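Local coordinates for protein nitrite transporter NirC (Salmonella enterica subsp. enterica serovar Typhimurium, PDB 4FC4) that carries nitrite in and out of the cell across the cytoplasmic membrane as a pentameric channel of the formate/nitrite transporter family, at residues 77-82 and 197-202; 86-91 and 241-246; 136-141 and 202-207. One frame throughout, in Å; residues are numbered along the deposited sequence.

The three contacts illustrate how an all-helical channel subunit is tied together along its length. Contact 1 lies about 3 Å from the centre of the chain, with contact 2 about 18 Å and contact 3 about 16 Å from contact 1, centre to centre; those two sit on opposite sides of the chain's centre, 32 Å apart. Helix 80-93 runs from contact 1 to contact 2, and helix 198-209 from contact 1 to contact 3, Met202 belonging to both segments. Along the sequence come 77-82, 86-91, 136-141, 197-207 and 241-246, so contact 3 is nested within the loop closed by contact 2. Two helices that start at the core thus carry the packing outward to either end.

Contact 1 of 3, residues 77-82 and 197-202; sequences SELFTG and HSVANM
Thr81, His197 and Val199 bring together two helix starts at the core of the subunit, each helix having just begun after a short non-helical run. Thr81 OG1 sits 3.0 Å from His197 NE2, a hydrogen bond in which either partner could be the donor. The hydroxyl, held between the backbone N and carbonyl carbon of Thr81 (chi1 52°), meets the imidazole at its edge, near its plane. The same rotation sends the methyl forward: Thr81 CG2 is 3.5 Å from Ser198 OG and as close to the imidazole nitrogen.

His197 keeps CG anti to its backbone N (chi1 -171°), and its ring is gripped at both nitrogens. Ala200 N donates to His197 ND1 over 3.1 Å, the N-cap bond of helix 198-209, with the donor tilted 34° out of the ring plane. The cap therefore helps to fix the orientation in which the ring meets Thr81.

Val199 supplies the apolar half. Leu79 CD1 crosses obliquely over its fork, 4.0 Å from Val199 CG1 and almost equally near the other methyl, while Val199 CG2 reaches Phe80 CB at 4.4 Å. Asn112 binds Phe80 N and Asn233 binds Ser198 N, so side chains from other helices hold both helix starts.

Two interrupted membrane helices meeting through a threonine-histidine pair in mid-membrane are a hallmark of the formate/nitrite channel fold, in whose relatives this histidine lies on the pore; the geometry is consistent with the same site here.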
# COMPACT_ATOMS: atom_id res chain seq x y z
N SER B 77 23.90 -5.83 4.80
CA SER B 77 25.10 -4.96 4.76
C SER B 77 25.50 -4.49 6.19
O SER B 77 24.86 -4.86 7.14
CB SER B 77 24.78 -3.76 3.89
OG SER B 77 23.71 -3.04 4.47
N GLU B 78 26.50 -3.66 6.35
CA GLU B 78 26.78 -3.10 7.70
C GLU B 78 26.74 -1.57 7.75
O GLU B 78 27.48 -0.92 7.05
CB GLU B 78 28.10 -3.64 8.27
CG GLU B 78 28.13 -5.17 8.25
CD GLU B 78 27.22 -5.85 9.30
OE1 GLU B 78 26.73 -5.19 10.26
OE2 GLU B 78 27.05 -7.10 9.23
N LEU B 79 25.85 -1.01 8.56
CA LEU B 79 25.54 0.41 8.56
C LEU B 79 26.02 0.96 9.88
O LEU B 79 25.63 0.50 10.94
CB LEU B 79 24.01 0.63 8.42
CG LEU B 79 23.53 2.09 8.22
CD1 LEU B 79 24.27 2.76 7.05
CD2 LEU B 79 21.98 2.22 8.07
N PHE B 80 26.87 1.98 9.82
CA PHE B 80 27.47 2.49 11.02
C PHE B 80 26.38 2.95 12.00
O PHE B 80 26.52 2.71 13.21
CB PHE B 80 28.48 3.62 10.72
CG PHE B 80 28.65 4.59 11.86
CD1 PHE B 80 27.77 5.68 11.99
CD2 PHE B 80 29.65 4.39 12.83
CE1 PHE B 80 27.92 6.57 13.06
CE2 PHE B 80 29.78 5.26 13.90
CZ PHE B 80 28.92 6.36 14.02
N THR B 81 25.31 3.58 11.51
CA THR B 81 24.34 4.20 12.43
C THR B 81 23.60 3.14 13.22
O THR B 81 23.21 3.37 14.35
CB THR B 81 23.36 5.17 11.72
OG1 THR B 81 22.77 4.49 10.61
CG2 THR B 81 24.14 6.42 11.21
N GLY B 82 23.44 1.96 12.63
CA GLY B 82 22.77 0.83 13.31
C GLY B 82 23.76 0.18 14.27
O GLY B 82 23.38 -0.25 15.37
N HIS B 197 21.30 12.43 8.46
CA HIS B 197 21.84 11.06 8.51
C HIS B 197 23.26 11.10 8.05
O HIS B 197 23.53 11.55 6.95
CB HIS B 197 20.97 10.08 7.66
CG HIS B 197 21.34 8.63 7.86
ND1 HIS B 197 21.89 7.90 6.89
CD2 HIS B 197 21.27 7.79 9.00
CE1 HIS B 197 22.18 6.64 7.38
NE2 HIS B 197 21.77 6.58 8.67
N SER B 198 24.20 10.74 8.92
CA SER B 198 25.68 10.84 8.63
C SER B 198 26.09 10.10 7.32
O SER B 198 26.64 10.71 6.40
CB SER B 198 26.50 10.34 9.83
OG SER B 198 26.31 8.92 10.02
N VAL B 199 25.79 8.81 7.24
CA VAL B 199 26.10 8.01 6.02
C VAL B 199 25.35 8.53 4.79
O VAL B 199 25.90 8.64 3.69
CB VAL B 199 25.86 6.50 6.28
CG1 VAL B 199 26.13 5.66 5.05
CG2 VAL B 199 26.73 6.00 7.42
N ALA B 200 24.08 8.85 4.93
CA ALA B 200 23.36 9.39 3.76
C ALA B 200 23.98 10.73 3.30
O ALA B 200 24.00 11.02 2.11
CB ALA B 200 21.87 9.56 4.06
N ASN B 201 24.50 11.54 4.23
CA ASN B 201 25.13 12.80 3.86
C ASN B 201 26.40 12.56 3.05
O ASN B 201 26.71 13.31 2.13
CB ASN B 201 25.43 13.69 5.08
CG ASN B 201 24.18 14.35 5.69
OD1 ASN B 201 24.29 15.06 6.73
ND2 ASN B 201 23.00 14.12 5.11
N MET B 202 27.13 11.51 3.39
CA MET B 202 28.34 11.11 2.66
C MET B 202 28.08 11.03 1.16
O MET B 202 28.89 11.57 0.39
CB MET B 202 28.88 9.75 3.13
CG MET B 202 29.34 9.69 4.57
SD MET B 202 29.67 7.99 5.14
CE MET B 202 30.18 8.32 6.81

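Contact 2 of 3, residues 86-91 and 241-246; sequences FLTLGV and MGLGYW
Close helix-helix packing over a glycine, within the transmembrane bundle of the formate/nitrite channel fold, joins 86-91 to 241-246. The two segments run in the same general sense, inclined at 44°, with axes 8.5 Å apart; Leu89 and Gly242 are the nearest backbone pair, and a wider pi-type turn spans 241-243.

The contact is essentially van der Waals, with no hydrogen bond passing between the segments. Thr88 points its methyl across, CG2 anti to the backbone N, with OG1 beside that N (chi1 -75°), and Thr88 CG2 lies 3.8 Å from Gly242 CA. The same methyl touches Leu243 CD1 at 3.7 Å, the two side chains meeting at about a right angle. Leu89 reaches over Gly242, its CD2 also 4.3 Å from Trp246 CB.

Polar groups are served elsewhere. Thr88 OG1 turns back along its own helix to Thr84 O, which leaves the apolar branch to do the touching. Tyr245 stacks on Trp169, and its hydroxyl bonds to Gly76 O and Tyr37 OH of a neighbouring subunit, so the helix also takes part in the pentamer interface.

The tightest approach is at the glycine carbonyl: Gly242 O accepts from Trp246 N at 3.1 Å within its own helix, while Leu89 CD2 presses against that oxygen at 3.3 Å.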
# COMPACT_ATOMS: atom_id res chain seq x y z
N PHE B 86 23.54 -1.54 18.07
CA PHE B 86 23.76 -2.98 18.22
C PHE B 86 24.89 -3.21 19.21
O PHE B 86 24.79 -4.03 20.18
CB PHE B 86 24.12 -3.63 16.85
CG PHE B 86 22.95 -3.80 15.89
CD1 PHE B 86 21.79 -4.51 16.26
CD2 PHE B 86 23.01 -3.28 14.58
CE1 PHE B 86 20.72 -4.67 15.36
CE2 PHE B 86 21.95 -3.44 13.68
CZ PHE B 86 20.80 -4.12 14.07
N LEU B 87 25.98 -2.49 18.96
CA LEU B 87 27.19 -2.63 19.74
C LEU B 87 26.97 -2.19 21.18
O LEU B 87 27.55 -2.78 22.09
CB LEU B 87 28.35 -1.90 19.08
CG LEU B 87 28.66 -2.36 17.65
CD1 LEU B 87 29.90 -1.66 17.16
CD2 LEU B 87 28.89 -3.87 17.58
N THR B 88 26.10 -1.22 21.40
CA THR B 88 25.82 -0.74 22.75
C THR B 88 25.19 -1.87 23.55
O THR B 88 25.70 -2.24 24.66
CB THR B 88 24.90 0.51 22.71
OG1 THR B 88 25.67 1.64 22.27
CG2 THR B 88 24.29 0.80 24.08
N LEU B 89 24.11 -2.43 22.99
CA LEU B 89 23.41 -3.56 23.56
C LEU B 89 24.35 -4.74 23.73
O LEU B 89 24.26 -5.46 24.72
CB LEU B 89 22.16 -3.94 22.71
CG LEU B 89 21.07 -2.86 22.82
CD1 LEU B 89 19.89 -3.09 21.90
CD2 LEU B 89 20.58 -2.77 24.25
N GLY B 90 25.27 -4.94 22.78
CA GLY B 90 26.31 -5.98 22.91
C GLY B 90 27.22 -5.79 24.12
O GLY B 90 27.46 -6.74 24.90
N VAL B 91 27.70 -4.55 24.33
CA VAL B 91 28.53 -4.26 25.53
C VAL B 91 27.69 -4.50 26.78
O VAL B 91 28.14 -5.17 27.71
CB VAL B 91 29.13 -2.82 25.49
CG1 VAL B 91 29.84 -2.48 26.79
CG2 VAL B 91 30.09 -2.66 24.30
N MET B 241 18.29 4.65 22.28
CA MET B 241 17.83 3.33 21.89
C MET B 241 18.54 2.25 22.68
O MET B 241 17.89 1.51 23.42
CB MET B 241 17.88 3.11 20.36
CG MET B 241 16.86 3.94 19.57
SD MET B 241 15.15 3.45 19.81
CE MET B 241 15.17 1.84 18.99
N GLY B 242 19.85 2.17 22.57
CA GLY B 242 20.61 1.15 23.30
C GLY B 242 20.34 1.19 24.79
O GLY B 242 19.83 0.22 25.42
N LEU B 243 20.68 2.32 25.39
CA LEU B 243 20.58 2.42 26.83
C LEU B 243 19.12 2.58 27.22
O LEU B 243 18.70 2.01 28.21
CB LEU B 243 21.44 3.56 27.35
CG LEU B 243 22.71 3.19 28.10
CD1 LEU B 243 23.47 2.07 27.42
CD2 LEU B 243 23.59 4.43 28.31
N GLY B 244 18.35 3.32 26.42
CA GLY B 244 16.89 3.41 26.62
C GLY B 244 16.21 2.06 26.83
O GLY B 244 15.58 1.81 27.86
N TYR B 245 16.37 1.17 25.86
CA TYR B 245 15.67 -0.12 25.94
C TYR B 245 16.26 -1.08 26.96
O TYR B 245 15.53 -1.84 27.61
CB TYR B 245 15.46 -0.75 24.57
CG TYR B 245 14.22 -0.18 23.88
CD1 TYR B 245 12.95 -0.52 24.33
CD2 TYR B 245 14.32 0.65 22.75
CE1 TYR B 245 11.79 -0.06 23.72
CE2 TYR B 245 13.15 1.12 22.10
CZ TYR B 245 11.89 0.77 22.62
OH TYR B 245 10.72 1.20 22.09
N TRP B 246 17.57 -0.98 27.15
CA TRP B 246 18.23 -1.67 28.25
C TRP B 246 17.60 -1.36 29.59
O TRP B 246 17.22 -2.27 30.30
CB TRP B 246 19.73 -1.42 28.28
CG TRP B 246 20.40 -2.25 29.34
CD1 TRP B 246 20.76 -1.86 30.64
CD2 TRP B 246 20.77 -3.68 29.25
NE1 TRP B 246 21.33 -2.90 31.31
CE2 TRP B 246 21.35 -4.03 30.54
CE3 TRP B 246 20.68 -4.66 28.26
CZ2 TRP B 246 21.84 -5.31 30.81
CZ3 TRP B 246 21.16 -5.96 28.54
CH2 TRP B 246 21.74 -6.27 29.79

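Contact 3 of 3, residues 136-141 and 202-207; sequences SIVHSV and MTLFAL
Flat groups play a marginal part between 136-141 and 202-207, and no ring stacks across. The His139 imidazole comes nearest, its NE2 4.5 Å from Leu207 O in an oblique approach, while ND1 makes a weak hydrogen bond to Val133 O. The Phe205 ring leans instead on Ala142, Lys145 and Thr146 farther along helix 137-147, and on helix 219-248.

The aliphatic side chains carry the contact. Val138 spreads its two methyls over neighbouring turns of the opposing helix: CG1, anti to the backbone N (chi1 155°), meets Leu207 CB at 4.0 Å, and Val138 CG2 meets Leu204 CD1 at 4.1 Å. Val138 and Leu204 slide past one another in opposite directions, whereas Leu207 is crossed at about a right angle. One turn on, Val141 CG1 reaches Leu204 CD2 at 4.3 Å, so the leucine fork touches two valines. Phe46 of helix 24-51 packs on both valines and on Leu204.

Ser136 caps the helix, its OG accepting from Val138 N at 3.1 Å.

With axes inclined at 113° and 9.4 Å apart, this is a steep crossing of a short helix, probably at the periplasmic membrane surface, over the second half of an interrupted transmembrane helix of the formate/nitrite channel fold.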
# COMPACT_ATOMS: atom_id res chain seq x y z
N SER B 136 21.11 22.88 -9.24
CA SER B 136 20.68 21.62 -8.68
C SER B 136 20.52 21.63 -7.14
O SER B 136 21.42 22.11 -6.39
CB SER B 136 21.66 20.51 -9.07
OG SER B 136 21.45 19.29 -8.30
N ILE B 137 19.44 20.99 -6.68
CA ILE B 137 19.21 20.91 -5.24
C ILE B 137 20.29 20.13 -4.51
O ILE B 137 20.47 20.33 -3.30
CB ILE B 137 17.77 20.44 -4.83
CG1 ILE B 137 17.49 18.98 -5.21
CG2 ILE B 137 16.73 21.37 -5.46
CD1 ILE B 137 16.29 18.37 -4.43
N VAL B 138 20.99 19.25 -5.22
CA VAL B 138 22.18 18.58 -4.68
C VAL B 138 23.16 19.63 -4.19
O VAL B 138 23.67 19.53 -3.07
CB VAL B 138 22.83 17.58 -5.71
CG1 VAL B 138 24.32 17.31 -5.48
CG2 VAL B 138 22.10 16.23 -5.75
N HIS B 139 23.39 20.68 -4.98
CA HIS B 139 24.33 21.76 -4.54
C HIS B 139 23.80 22.68 -3.47
O HIS B 139 24.54 22.98 -2.52
CB HIS B 139 24.89 22.54 -5.70
CG HIS B 139 25.53 21.66 -6.71
ND1 HIS B 139 25.23 21.71 -8.02
CD2 HIS B 139 26.41 20.59 -6.54
CE1 HIS B 139 25.92 20.75 -8.67
NE2 HIS B 139 26.65 20.07 -7.77
N SER B 140 22.53 23.09 -3.56
CA SER B 140 22.04 24.02 -2.57
C SER B 140 21.80 23.30 -1.22
O SER B 140 22.08 23.84 -0.15
CB SER B 140 20.84 24.79 -3.07
OG SER B 140 19.82 23.90 -3.44
N VAL B 141 21.35 22.05 -1.26
CA VAL B 141 21.14 21.32 0.01
C VAL B 141 22.47 20.93 0.69
O VAL B 141 22.60 21.09 1.90
CB VAL B 141 20.15 20.13 -0.16
CG1 VAL B 141 19.94 19.35 1.14
CG2 VAL B 141 18.84 20.68 -0.62
N MET B 202 27.13 11.51 3.39
CA MET B 202 28.34 11.11 2.66
C MET B 202 28.08 11.03 1.16
O MET B 202 28.89 11.57 0.39
CB MET B 202 28.88 9.75 3.13
CG MET B 202 29.34 9.69 4.57
SD MET B 202 29.67 7.99 5.14
CE MET B 202 30.18 8.32 6.81
N THR B 203 27.00 10.39 0.73
CA THR B 203 26.70 10.32 -0.70
C THR B 203 26.36 11.73 -1.23
O THR B 203 26.81 12.17 -2.28
CB THR B 203 25.57 9.30 -1.05
OG1 THR B 203 26.03 7.95 -0.85
CG2 THR B 203 25.21 9.41 -2.53
N LEU B 204 25.54 12.47 -0.49
CA LEU B 204 25.13 13.78 -0.97
C LEU B 204 26.39 14.63 -1.15
O LEU B 204 26.55 15.30 -2.19
CB LEU B 204 24.19 14.46 0.01
CG LEU B 204 23.77 15.81 -0.53
CD1 LEU B 204 22.92 15.70 -1.80
CD2 LEU B 204 23.07 16.50 0.62
N PHE B 205 27.27 14.58 -0.15
CA PHE B 205 28.46 15.39 -0.21
C PHE B 205 29.34 15.04 -1.37
O PHE B 205 29.97 15.93 -1.95
CB PHE B 205 29.22 15.39 1.11
CG PHE B 205 28.48 16.10 2.24
CD1 PHE B 205 27.78 17.26 2.01
CD2 PHE B 205 28.48 15.59 3.53
CE1 PHE B 205 27.10 17.89 3.04
CE2 PHE B 205 27.81 16.23 4.57
CZ PHE B 205 27.11 17.38 4.32
N ALA B 206 29.33 13.76 -1.78
CA ALA B 206 30.26 13.30 -2.81
C ALA B 206 29.68 13.73 -4.18
O ALA B 206 30.41 14.27 -5.06
CB ALA B 206 30.52 11.79 -2.69
N LEU B 207 28.38 13.56 -4.32
CA LEU B 207 27.64 14.02 -5.49
C LEU B 207 27.82 15.52 -5.76
O LEU B 207 28.10 15.93 -6.88
CB LEU B 207 26.15 13.74 -5.27
CG LEU B 207 25.69 12.29 -5.37
CD1 LEU B 207 24.21 12.27 -5.04
CD2 LEU B 207 25.99 11.69 -6.76